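Local atomic coordinates of nicastrin (Dictyostelium purpureum, PDB entry 4R12), a protein that probably serves as an essential subunit of gamma-secretase, the complex that cleaves membrane proteins such as Notch and APP within the membrane. Residues A548-F553 with S567-F572; F191-G196 with F489-T494; S341-T346 with T371-T376; S353-L358 with P396-T401. All coordinates share one frame; numbering follows the deposited sequence.

Interaction 1 (A548-F553 with S567-F572). With NAG (2-acetamido-2-deoxy-beta-D-glucopyranose), chain F.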
loop_
_atom_site.group_PDB
_atom_site.type_symbol
_atom_site.label_atom_id
_atom_site.label_comp_id
_atom_site.label_asym_id
_atom_site.label_seq_id
_atom_site.Cartn_x
_atom_site.Cartn_y
_atom_site.Cartn_z
ATOM N N ALA A 548 -0.840 13.052 -1.691
ATOM C CA ALA A 548 -1.299 12.039 -2.632
ATOM C C ALA A 548 -2.820 12.029 -2.552
ATOM O O ALA A 548 -3.398 11.507 -1.599
ATOM C CB ALA A 548 -0.710 10.676 -2.306
ATOM N N LEU A 549 -3.449 12.636 -3.556
ATOM C CA LEU A 549 -4.866 12.975 -3.525
ATOM C C LEU A 549 -5.370 13.150 -4.948
ATOM O O LEU A 549 -4.698 13.756 -5.782
ATOM C CB LEU A 549 -5.106 14.264 -2.717
ATOM C CG LEU A 549 -6.529 14.854 -2.659
ATOM C CD1 LEU A 549 -7.460 13.962 -1.856
ATOM C CD2 LEU A 549 -6.533 16.276 -2.084
ATOM N N SER A 550 -6.549 12.608 -5.220
ATOM C CA SER A 550 -7.136 12.699 -6.550
ATOM C C SER A 550 -7.268 14.146 -6.984
ATOM O O SER A 550 -7.595 15.014 -6.176
ATOM C CB SER A 550 -8.507 12.023 -6.585
ATOM O OG SER A 550 -9.097 12.154 -7.871
ATOM N N LEU A 551 -6.996 14.411 -8.252
ATOM C CA LEU A 551 -7.202 15.750 -8.796
ATOM C C LEU A 551 -8.694 16.057 -8.990
ATOM O O LEU A 551 -9.076 17.190 -9.321
ATOM C CB LEU A 551 -6.452 15.903 -10.124
ATOM C CG LEU A 551 -4.922 15.849 -10.053
ATOM C CD1 LEU A 551 -4.331 15.963 -11.456
ATOM C CD2 LEU A 551 -4.368 16.940 -9.150
ATOM N N GLY A 552 -9.533 15.047 -8.785
ATOM C CA GLY A 552 -10.970 15.203 -8.943
ATOM C C GLY A 552 -11.653 15.914 -7.787
ATOM O O GLY A 552 -12.830 16.283 -7.893
ATOM N N PHE A 553 -10.916 16.106 -6.693
ATOM C CA PHE A 553 -11.437 16.747 -5.489
ATOM C C PHE A 553 -10.956 18.179 -5.361
ATOM O O PHE A 553 -9.869 18.517 -5.820
ATOM C CB PHE A 553 -11.009 15.998 -4.214
ATOM C CG PHE A 553 -11.600 14.626 -4.071
ATOM C CD1 PHE A 553 -12.972 14.450 -3.989
ATOM C CD2 PHE A 553 -10.778 13.513 -3.974
ATOM C CE1 PHE A 553 -13.518 13.183 -3.850
ATOM C CE2 PHE A 553 -11.311 12.246 -3.834
ATOM C CZ PHE A 553 -12.683 12.076 -3.773
ATOM N N SER A 567 -15.203 14.124 -12.093
ATOM C CA SER A 567 -15.336 12.696 -11.832
ATOM C C SER A 567 -14.551 11.822 -12.808
ATOM O O SER A 567 -14.600 10.598 -12.720
ATOM C CB SER A 567 -16.811 12.297 -11.846
ATOM O OG SER A 567 -17.510 12.987 -12.861
ATOM N N SER A 568 -13.820 12.441 -13.729
ATOM C CA SER A 568 -12.952 11.687 -14.626
ATOM C C SER A 568 -11.732 11.159 -13.873
ATOM O O SER A 568 -11.120 10.182 -14.283
ATOM C CB SER A 568 -12.508 12.548 -15.809
ATOM O OG SER A 568 -13.619 12.932 -16.600
ATOM N N TYR A 569 -11.378 11.826 -12.780
ATOM C CA TYR A 569 -10.281 11.376 -11.921
ATOM C C TYR A 569 -10.810 10.313 -10.948
ATOM O O TYR A 569 -12.029 10.148 -10.815
ATOM C CB TYR A 569 -9.661 12.564 -11.173
ATOM C CG TYR A 569 -8.897 13.529 -12.069
ATOM C CD1 TYR A 569 -7.656 13.183 -12.600
ATOM C CD2 TYR A 569 -9.411 14.786 -12.374
ATOM C CE1 TYR A 569 -6.950 14.063 -13.417
ATOM C CE2 TYR A 569 -8.710 15.672 -13.186
ATOM C CZ TYR A 569 -7.482 15.305 -13.699
ATOM O OH TYR A 569 -6.785 16.176 -14.505
ATOM N N PRO A 570 -9.907 9.566 -10.285
ATOM C CA PRO A 570 -10.438 8.528 -9.396
ATOM C C PRO A 570 -11.188 9.131 -8.206
ATOM O O PRO A 570 -10.672 10.028 -7.544
ATOM C CB PRO A 570 -9.181 7.757 -8.935
ATOM C CG PRO A 570 -8.027 8.631 -9.255
ATOM C CD PRO A 570 -8.442 9.488 -10.429
ATOM N N ILE A 571 -12.397 8.647 -7.953
ATOM C CA ILE A 571 -13.182 9.137 -6.826
ATOM C C ILE A 571 -13.435 8.033 -5.815
ATOM O O ILE A 571 -14.315 7.196 -6.015
ATOM C CB ILE A 571 -14.543 9.694 -7.273
ATOM C CG1 ILE A 571 -14.356 10.813 -8.297
ATOM C CG2 ILE A 571 -15.334 10.186 -6.042
ATOM C CD1 ILE A 571 -13.560 11.990 -7.776
ATOM N N PHE A 572 -12.663 8.034 -4.737
ATOM C CA PHE A 572 -12.827 7.072 -3.652
ATOM C C PHE A 572 -12.870 7.831 -2.345
ATOM O O PHE A 572 -12.001 8.657 -2.076
ATOM C CB PHE A 572 -11.691 6.041 -3.618
ATOM C CG PHE A 572 -11.608 5.206 -4.853
ATOM C CD1 PHE A 572 -12.345 4.043 -4.964
ATOM C CD2 PHE A 572 -10.806 5.586 -5.906
ATOM C CE1 PHE A 572 -12.265 3.258 -6.109
ATOM C CE2 PHE A 572 -10.737 4.813 -7.049
ATOM C CZ PHE A 572 -11.469 3.652 -7.148
HETATM C C1 NAG F . -11.495 16.388 -16.247
HETATM C C2 NAG F . -11.173 17.548 -17.148
HETATM C C3 NAG F . -10.322 17.159 -18.344
HETATM C C4 NAG F . -9.248 16.150 -17.996
HETATM C C5 NAG F . -9.781 15.057 -17.095
HETATM C C6 NAG F . -8.696 14.126 -16.566
HETATM C C7 NAG F . -12.805 19.169 -16.823
HETATM C C8 NAG F . -14.094 18.998 -16.079
HETATM N N2 NAG F . -12.418 18.143 -17.535
HETATM O O3 NAG F . -9.645 18.334 -18.775
HETATM O O4 NAG F . -8.730 15.622 -19.192
HETATM O O5 NAG F . -10.274 15.778 -15.986
HETATM O O6 NAG F . -8.647 12.874 -17.235
HETATM O O7 NAG F . -12.127 20.172 -16.786
#
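G552 and Y569 bring the two loops together, 4.9 Å from CA to CA, where the type I beta turn from S550 to F553 meets segment 567-572. S550 does the polar work. Its OG lies anti to the backbone N (chi1 178°), donates to P570 O at 2.7 Å and accepts from G552 N at 3.1 Å, the latter bond making an ST turn. Beside it, the Y569 ring is filled in on both faces. L551 CB stands over the centre of one, 3.6 Å from the ring centroid, in a CH-pi contact. Over the opposite face, nearer the rim, lies C6 of the N-acetylglucosamine carried by N566. Further along, I571 CD1 covers one face of F553 toward the rim, and I571 CG2 is 4.0 Å from F553 CZ. An alanine at Y569 would keep CB beside S550 and G552, but loss of the ring would probably leave L551 and the sugar with a gap between them. The contact joins the loop after strand 542-548 to the loop before strand 572-575. Because one hydroxyl serves as both donor and acceptor, the shape of the turn and its hold on P570 O are coupled through a single oxygen.

Interaction 2 (F191-G196 with F489-T494)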
loop_
_atom_site.group_PDB
_atom_site.type_symbol
_atom_site.label_atom_id
_atom_site.label_comp_id
_atom_site.label_asym_id
_atom_site.label_seq_id
_atom_site.Cartn_x
_atom_site.Cartn_y
_atom_site.Cartn_z
ATOM N N PHE A 191 -19.634 12.774 6.023
ATOM C CA PHE A 191 -19.609 11.418 6.568
ATOM C C PHE A 191 -18.518 10.555 5.935
ATOM O O PHE A 191 -18.501 9.347 6.140
ATOM C CB PHE A 191 -20.962 10.717 6.358
ATOM C CG PHE A 191 -22.087 11.285 7.181
ATOM C CD1 PHE A 191 -21.828 12.068 8.293
ATOM C CD2 PHE A 191 -23.404 11.020 6.845
ATOM C CE1 PHE A 191 -22.866 12.589 9.049
ATOM C CE2 PHE A 191 -24.444 11.535 7.596
ATOM C CZ PHE A 191 -24.174 12.317 8.700
ATOM N N CYS A 192 -17.626 11.166 5.162
ATOM C CA CYS A 192 -16.542 10.418 4.536
ATOM C C CYS A 192 -15.387 11.345 4.163
ATOM O O CYS A 192 -15.530 12.564 4.208
ATOM C CB CYS A 192 -17.047 9.668 3.297
ATOM S SG CYS A 192 -17.550 10.736 1.961
ATOM N N GLU A 193 -14.239 10.763 3.815
ATOM C CA GLU A 193 -13.063 11.535 3.410
ATOM C C GLU A 193 -12.394 10.878 2.206
ATOM O O GLU A 193 -12.483 9.661 2.038
ATOM C CB GLU A 193 -12.050 11.653 4.559
ATOM C CG GLU A 193 -12.615 12.151 5.879
ATOM C CD GLU A 193 -12.988 13.629 5.841
ATOM O OE1 GLU A 193 -12.663 14.309 4.842
ATOM O OE2 GLU A 193 -13.607 14.114 6.817
ATOM N N PRO A 194 -11.738 11.683 1.356
ATOM C CA PRO A 194 -11.019 11.132 0.204
ATOM C C PRO A 194 -9.975 10.103 0.620
ATOM O O PRO A 194 -9.293 10.297 1.623
ATOM C CB PRO A 194 -10.352 12.361 -0.418
ATOM C CG PRO A 194 -11.238 13.504 -0.015
ATOM C CD PRO A 194 -11.672 13.153 1.388
ATOM N N VAL A 195 -9.873 9.018 -0.138
ATOM C CA VAL A 195 -8.816 8.051 0.084
ATOM C C VAL A 195 -7.531 8.651 -0.437
ATOM O O VAL A 195 -7.440 9.000 -1.610
ATOM C CB VAL A 195 -9.109 6.710 -0.622
ATOM C CG1 VAL A 195 -7.906 5.757 -0.498
ATOM C CG2 VAL A 195 -10.343 6.087 -0.027
ATOM N N GLY A 196 -6.533 8.788 0.427
ATOM C CA GLY A 196 -5.286 9.392 0.013
ATOM C C GLY A 196 -4.282 9.426 1.144
ATOM O O GLY A 196 -4.449 8.744 2.148
ATOM N N PHE A 489 -6.980 10.892 3.265
ATOM C CA PHE A 489 -6.048 11.987 3.088
ATOM C C PHE A 489 -6.047 12.960 4.257
ATOM O O PHE A 489 -4.992 13.433 4.674
ATOM C CB PHE A 489 -6.351 12.755 1.804
ATOM C CG PHE A 489 -5.485 13.961 1.616
ATOM C CD1 PHE A 489 -4.195 13.828 1.130
ATOM C CD2 PHE A 489 -5.946 15.228 1.953
ATOM C CE1 PHE A 489 -3.378 14.938 0.973
ATOM C CE2 PHE A 489 -5.142 16.348 1.792
ATOM C CZ PHE A 489 -3.858 16.207 1.303
ATOM N N GLY A 490 -7.232 13.270 4.768
ATOM C CA GLY A 490 -7.380 14.283 5.801
ATOM C C GLY A 490 -8.728 14.956 5.663
ATOM O O GLY A 490 -9.504 14.605 4.774
ATOM N N THR A 491 -9.015 15.922 6.534
ATOM C CA THR A 491 -10.304 16.614 6.499
ATOM C C THR A 491 -10.285 17.849 5.606
ATOM O O THR A 491 -11.338 18.377 5.250
ATOM C CB THR A 491 -10.744 17.030 7.905
ATOM O OG1 THR A 491 -9.631 17.613 8.593
ATOM C CG2 THR A 491 -11.204 15.815 8.687
ATOM N N SER A 492 -9.084 18.309 5.261
ATOM C CA SER A 492 -8.902 19.422 4.331
ATOM C C SER A 492 -7.472 19.411 3.797
ATOM O O SER A 492 -6.676 18.561 4.177
ATOM C CB SER A 492 -9.190 20.761 5.007
ATOM O OG SER A 492 -8.095 21.150 5.820
ATOM N N LEU A 493 -7.137 20.368 2.941
ATOM C CA LEU A 493 -5.774 20.472 2.431
ATOM C C LEU A 493 -4.797 20.970 3.497
ATOM O O LEU A 493 -3.581 20.873 3.334
ATOM C CB LEU A 493 -5.740 21.387 1.205
ATOM C CG LEU A 493 -6.335 20.758 -0.055
ATOM C CD1 LEU A 493 -6.541 21.801 -1.154
ATOM C CD2 LEU A 493 -5.429 19.623 -0.541
ATOM N N THR A 494 -5.329 21.483 4.599
ATOM C CA THR A 494 -4.490 22.002 5.669
ATOM C C THR A 494 -4.557 21.126 6.918
ATOM O O THR A 494 -3.951 21.434 7.946
ATOM C CB THR A 494 -4.890 23.433 6.025
ATOM O OG1 THR A 494 -6.178 23.424 6.649
ATOM C CG2 THR A 494 -4.960 24.269 4.761
#
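F489 has the most surface buried here, and it meets strand 192-203 through its backbone: F489 N donates to P194 O at 2.9 Å, with an N-H...O angle of 168°. Its CG is anti to the backbone N (chi1 176°), and the carbonyl carbon of G196 lies at the edge of the ring; the side chain also touches W562 and N547. F489 CB approaches G196 CA to 4.0 Å; a CB on G196 would press within about 3.1 Å of F489 CB, so the fit depends on the missing side chain. E193 buries the next largest area. Its chain bends at chi2 (-71°), and the carboxylate arrives over the corner at T491, with OE2 3.5 Å from the methyl CG2 of T491. The other oxygen, E193 OE1, sits 3.2 Å from G490 O. These are two acceptors and do not bond to each other; instead W562 NE1 makes a weak hydrogen bond to each. The hydroxyl of T491 turns to T495. A strand and a loop nearly three hundred residues apart in sequence thus meet through one straight backbone bond, while the indole N-H, shared by a carboxylate and a carbonyl, probably offsets the repulsion that their closeness would otherwise cause.

Interaction 3 (S341-T346 with T371-T376)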
loop_
_atom_site.group_PDB
_atom_site.type_symbol
_atom_site.label_atom_id
_atom_site.label_comp_id
_atom_site.label_asym_id
_atom_site.label_seq_id
_atom_site.Cartn_x
_atom_site.Cartn_y
_atom_site.Cartn_z
ATOM N N SER A 341 13.829 -15.484 -12.075
ATOM C CA SER A 341 13.665 -14.440 -13.087
ATOM C C SER A 341 12.883 -13.243 -12.602
ATOM O O SER A 341 11.794 -13.392 -12.037
ATOM C CB SER A 341 12.952 -14.999 -14.324
ATOM O OG SER A 341 13.610 -16.143 -14.825
ATOM N N LEU A 342 13.433 -12.052 -12.840
ATOM C CA LEU A 342 12.648 -10.826 -12.779
ATOM C C LEU A 342 12.486 -10.334 -14.197
ATOM O O LEU A 342 13.343 -10.579 -15.041
ATOM C CB LEU A 342 13.314 -9.757 -11.901
ATOM C CG LEU A 342 13.337 -10.052 -10.400
ATOM C CD1 LEU A 342 14.147 -8.967 -9.643
ATOM C CD2 LEU A 342 11.912 -10.169 -9.814
ATOM N N TYR A 343 11.394 -9.627 -14.452
ATOM C CA TYR A 343 11.020 -9.258 -15.811
ATOM C C TYR A 343 11.093 -7.755 -16.001
ATOM O O TYR A 343 10.723 -6.988 -15.122
ATOM C CB TYR A 343 9.620 -9.787 -16.128
ATOM C CG TYR A 343 9.621 -11.287 -16.275
ATOM C CD1 TYR A 343 9.456 -12.118 -15.170
ATOM C CD2 TYR A 343 9.837 -11.877 -17.517
ATOM C CE1 TYR A 343 9.485 -13.507 -15.306
ATOM C CE2 TYR A 343 9.870 -13.250 -17.662
ATOM C CZ TYR A 343 9.690 -14.058 -16.556
ATOM O OH TYR A 343 9.718 -15.425 -16.719
ATOM N N LEU A 344 11.618 -7.345 -17.143
ATOM C CA LEU A 344 11.817 -5.934 -17.427
ATOM C C LEU A 344 10.778 -5.453 -18.427
ATOM O O LEU A 344 10.791 -5.870 -19.584
ATOM C CB LEU A 344 13.236 -5.692 -17.966
ATOM C CG LEU A 344 14.347 -6.071 -16.981
ATOM C CD1 LEU A 344 15.712 -5.762 -17.582
ATOM C CD2 LEU A 344 14.177 -5.362 -15.627
ATOM N N HIS A 345 9.862 -4.601 -17.974
ATOM C CA HIS A 345 8.845 -4.039 -18.855
ATOM C C HIS A 345 9.238 -2.611 -19.168
ATOM O O HIS A 345 9.269 -1.770 -18.277
ATOM C CB HIS A 345 7.455 -4.095 -18.194
ATOM C CG HIS A 345 7.099 -5.455 -17.679
ATOM N ND1 HIS A 345 6.103 -6.224 -18.238
ATOM C CD2 HIS A 345 7.631 -6.195 -16.676
ATOM C CE1 HIS A 345 6.025 -7.376 -17.594
ATOM N NE2 HIS A 345 6.940 -7.385 -16.643
ATOM N N THR A 346 9.526 -2.334 -20.435
ATOM C CA THR A 346 10.151 -1.069 -20.787
ATOM C C THR A 346 9.231 -0.172 -21.603
ATOM O O THR A 346 8.331 -0.649 -22.295
ATOM C CB THR A 346 11.472 -1.299 -21.580
ATOM O OG1 THR A 346 11.203 -2.059 -22.763
ATOM C CG2 THR A 346 12.475 -2.061 -20.731
ATOM N N THR A 371 18.198 -13.419 -12.429
ATOM C CA THR A 371 18.430 -13.137 -13.834
ATOM C C THR A 371 17.268 -12.289 -14.356
ATOM O O THR A 371 16.157 -12.342 -13.808
ATOM C CB THR A 371 18.575 -14.442 -14.660
ATOM O OG1 THR A 371 19.015 -14.132 -15.986
ATOM C CG2 THR A 371 17.248 -15.194 -14.738
ATOM N N PHE A 372 17.522 -11.494 -15.393
ATOM C CA PHE A 372 16.482 -10.642 -15.966
ATOM C C PHE A 372 16.035 -11.144 -17.337
ATOM O O PHE A 372 16.850 -11.570 -18.163
ATOM C CB PHE A 372 16.964 -9.193 -16.074
ATOM C CG PHE A 372 17.149 -8.513 -14.744
ATOM C CD1 PHE A 372 16.051 -8.108 -13.995
ATOM C CD2 PHE A 372 18.419 -8.278 -14.248
ATOM C CE1 PHE A 372 16.210 -7.480 -12.754
ATOM C CE2 PHE A 372 18.594 -7.649 -13.018
ATOM C CZ PHE A 372 17.486 -7.247 -12.268
ATOM N N LYS A 373 14.728 -11.098 -17.562
ATOM C CA LYS A 373 14.141 -11.473 -18.839
ATOM C C LYS A 373 13.263 -10.360 -19.383
ATOM O O LYS A 373 12.682 -9.585 -18.624
ATOM C CB LYS A 373 13.321 -12.758 -18.699
ATOM C CG LYS A 373 14.178 -14.002 -18.644
ATOM C CD LYS A 373 13.376 -15.226 -18.240
ATOM C CE LYS A 373 14.321 -16.376 -17.898
ATOM N NZ LYS A 373 13.586 -17.600 -17.491
ATOM N N PRO A 374 13.159 -10.278 -20.712
ATOM C CA PRO A 374 12.201 -9.334 -21.276
ATOM C C PRO A 374 10.773 -9.848 -21.136
ATOM O O PRO A 374 10.550 -11.059 -21.035
ATOM C CB PRO A 374 12.619 -9.250 -22.756
ATOM C CG PRO A 374 13.292 -10.551 -23.025
ATOM C CD PRO A 374 13.997 -10.915 -21.748
ATOM N N THR A 375 9.813 -8.931 -21.127
ATOM C CA THR A 375 8.417 -9.323 -21.215
ATOM C C THR A 375 8.035 -9.639 -22.671
ATOM O O THR A 375 8.730 -9.230 -23.606
ATOM C CB THR A 375 7.495 -8.229 -20.647
ATOM O OG1 THR A 375 6.148 -8.700 -20.650
ATOM C CG2 THR A 375 7.589 -6.936 -21.468
ATOM N N THR A 376 6.946 -10.392 -22.851
ATOM C CA THR A 376 6.402 -10.696 -24.182
ATOM C C THR A 376 5.163 -9.840 -24.440
ATOM O O THR A 376 4.570 -9.854 -25.535
ATOM C CB THR A 376 6.043 -12.196 -24.316
ATOM O OG1 THR A 376 5.055 -12.549 -23.335
ATOM C CG2 THR A 376 7.280 -13.063 -24.114
HETATM O O HOH W 1 10.623 -6.628 -22.840
#
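T375 OG1 is gripped by D404 OD1 and by the backbone N of Q377, and this holds the threonine against H345. T375 CB lies over one face of the imidazole, 3.4 Å from H345 ND1, with the two side chains crossing at about a right angle. H345 NE2 is hydrogen-bonded to H403 O and T401 OG1. A leucine at H345 would probably leave H403 O and T401 OG1 without this nitrogen partner and T375 without a flat ring to rest on. Upstream, the strands pair in parallel: L342 N to T371 O, K373 N to L342 O and L344 N to K373 O, each 2.9 Å. Helix 352-362 connects them, a beta-alpha-beta crossover in the nicastrin large lobe, whose family belongs to the zinc-exopeptidase clan. S341, Y343 and K373 share one face of the sheet. Beyond CG the K373 chain is extended, carrying NZ to a salt bridge with D334 and to 3.0 Å from S341 OG. Y343 lies alongside the lysine, its CE2 3.6 Å from K373 CB, while P374 O sits at the edge of the tyrosine ring, in its plane. On the other face, L344 CD2 meets F372 CD1 at 3.7 Å and L342 CB meets F372 CE1 at 3.8 Å. Where the strands part, a water joins L344 O and T375 N by weak bonds.

Interaction 4 (S353-L358 with P396-T401)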
loop_
_atom_site.group_PDB
_atom_site.type_symbol
_atom_site.label_atom_id
_atom_site.label_comp_id
_atom_site.label_asym_id
_atom_site.label_seq_id
_atom_site.Cartn_x
_atom_site.Cartn_y
_atom_site.Cartn_z
ATOM N N SER A 353 19.935 0.562 -23.449
ATOM C CA SER A 353 21.138 1.066 -22.774
ATOM C C SER A 353 21.084 0.799 -21.282
ATOM O O SER A 353 22.081 0.408 -20.666
ATOM C CB SER A 353 21.307 2.568 -22.997
ATOM O OG SER A 353 21.777 2.823 -24.301
ATOM N N VAL A 354 19.905 1.037 -20.719
ATOM C CA VAL A 354 19.647 0.862 -19.299
ATOM C C VAL A 354 19.488 -0.608 -18.922
ATOM O O VAL A 354 20.128 -1.070 -17.987
ATOM C CB VAL A 354 18.398 1.655 -18.880
ATOM C CG1 VAL A 354 18.090 1.471 -17.394
ATOM C CG2 VAL A 354 18.593 3.133 -19.226
ATOM N N THR A 355 18.668 -1.362 -19.653
ATOM C CA THR A 355 18.497 -2.777 -19.308
ATOM C C THR A 355 19.783 -3.593 -19.516
ATOM O O THR A 355 20.005 -4.590 -18.814
ATOM C CB THR A 355 17.355 -3.443 -20.110
ATOM O OG1 THR A 355 17.631 -3.372 -21.508
ATOM C CG2 THR A 355 15.999 -2.768 -19.811
ATOM N N ASP A 356 20.628 -3.185 -20.462
ATOM C CA ASP A 356 21.911 -3.880 -20.639
ATOM C C ASP A 356 22.739 -3.830 -19.345
ATOM O O ASP A 356 23.371 -4.815 -18.965
ATOM C CB ASP A 356 22.718 -3.287 -21.804
ATOM C CG ASP A 356 22.216 -3.751 -23.179
ATOM O OD1 ASP A 356 21.226 -4.524 -23.251
ATOM O OD2 ASP A 356 22.810 -3.328 -24.188
ATOM N N ILE A 357 22.710 -2.695 -18.653
ATOM C CA ILE A 357 23.466 -2.555 -17.407
ATOM C C ILE A 357 22.881 -3.448 -16.306
ATOM O O ILE A 357 23.622 -4.085 -15.542
ATOM C CB ILE A 357 23.505 -1.081 -16.946
ATOM C CG1 ILE A 357 24.244 -0.242 -17.990
ATOM C CG2 ILE A 357 24.198 -0.953 -15.600
ATOM C CD1 ILE A 357 23.861 1.215 -17.988
ATOM N N LEU A 358 21.552 -3.513 -16.238
ATOM C CA LEU A 358 20.895 -4.421 -15.297
ATOM C C LEU A 358 21.315 -5.871 -15.512
ATOM O O LEU A 358 21.651 -6.558 -14.547
ATOM C CB LEU A 358 19.367 -4.319 -15.398
ATOM C CG LEU A 358 18.651 -3.334 -14.483
ATOM C CD1 LEU A 358 17.175 -3.314 -14.806
ATOM C CD2 LEU A 358 18.855 -3.710 -13.018
ATOM N N PRO A 396 13.947 6.805 -20.980
ATOM C CA PRO A 396 13.809 5.369 -20.729
ATOM C C PRO A 396 13.075 5.076 -19.416
ATOM O O PRO A 396 13.391 5.645 -18.366
ATOM C CB PRO A 396 15.260 4.884 -20.680
ATOM C CG PRO A 396 16.047 6.093 -20.295
ATOM C CD PRO A 396 15.354 7.244 -20.939
ATOM N N VAL A 397 12.091 4.191 -19.505
ATOM C CA VAL A 397 11.320 3.756 -18.357
ATOM C C VAL A 397 11.438 2.245 -18.243
ATOM O O VAL A 397 11.208 1.525 -19.213
ATOM C CB VAL A 397 9.845 4.159 -18.484
ATOM C CG1 VAL A 397 9.029 3.557 -17.344
ATOM C CG2 VAL A 397 9.699 5.685 -18.517
ATOM N N VAL A 398 11.844 1.777 -17.070
ATOM C CA VAL A 398 11.985 0.355 -16.819
ATOM C C VAL A 398 11.180 -0.013 -15.592
ATOM O O VAL A 398 11.477 0.445 -14.484
ATOM C CB VAL A 398 13.447 -0.059 -16.604
ATOM C CG1 VAL A 398 13.530 -1.562 -16.360
ATOM C CG2 VAL A 398 14.320 0.353 -17.811
ATOM N N VAL A 399 10.147 -0.815 -15.804
ATOM C CA VAL A 399 9.364 -1.350 -14.707
ATOM C C VAL A 399 9.848 -2.774 -14.442
ATOM O O VAL A 399 9.801 -3.631 -15.318
ATOM C CB VAL A 399 7.855 -1.328 -15.024
ATOM C CG1 VAL A 399 7.046 -1.836 -13.847
ATOM C CG2 VAL A 399 7.419 0.092 -15.403
ATOM N N ILE A 400 10.339 -3.013 -13.234
ATOM C CA ILE A 400 10.846 -4.325 -12.860
ATOM C C ILE A 400 9.791 -5.105 -12.067
ATOM O O ILE A 400 9.335 -4.634 -11.035
ATOM C CB ILE A 400 12.137 -4.198 -12.011
ATOM C CG1 ILE A 400 13.181 -3.338 -12.737
ATOM C CG2 ILE A 400 12.680 -5.573 -11.658
ATOM C CD1 ILE A 400 14.531 -3.211 -11.979
ATOM N N THR A 401 9.414 -6.288 -12.553
ATOM C CA THR A 401 8.404 -7.115 -11.891
ATOM C C THR A 401 8.844 -8.566 -11.833
ATOM O O THR A 401 9.877 -8.936 -12.397
ATOM C CB THR A 401 7.022 -7.076 -12.632
ATOM O OG1 THR A 401 7.041 -8.002 -13.729
ATOM C CG2 THR A 401 6.694 -5.682 -13.155
#
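V354, T355 and L358 form the inner side of helix 352-362 and meet P396, V398 and I400 in a wholly apolar contact. Methyl-to-methyl packing carries most of it. V354 CG1, anti to the backbone N (chi1 179°), reaches V398 CG2 at 4.0 Å, the two valines sliding past each other in opposite directions. The same V398 CG2 is also met by T355 CG2 at 4.1 Å, so one valine methyl lies under two helix residues. One turn further on, L358 and I400 reach toward each other tip to tip, with 3.9 Å between L358 CD1 and I400 CD1. A second kind of contact is methyl on ring: V354 CG2 rests on P396, equally close to its CB and CG, with the two side chains at about a right angle. No hydrogen bond crosses between the segments. T355 OG1 instead turns back to weak bonds with T351 O and S352 O, at and just before the start of its helix. The axes of helix segment 353-358 and strand 397-401 pass 9.5 Å apart, with 38° between their directions; F437 of helix 427-441 also packs on V354 and L358, and L344 of strand 339-347 on T355, L358 and I400. With only methyl groups and a proline ring meeting, the helix is held on the sheet by shape and burial of hydrocarbon, with no directional bond between the segments to fix its rotation.

How the interactions relate
Going from the N terminus, 191-196 opens the longest loop, closed by 489-494 in interaction 2 after nearly three hundred residues. Interactions 3 and 4 nest inside that loop and cross each other, their segments alternating 341-346, 353-358, 371-376, 396-401. Their centres lie 9 Å apart, and backbone pairing of Y343 and H345 with T401 and V399 joins them, tying the helix and three strands of the large lobe together. Interaction 1 closes a short loop later in the chain, in series with the others. It touches interaction 2, where V195 N meets F572 O and P194 packs against both L549 and F553. The nearest atoms of the two clusters are about 19 Å apart.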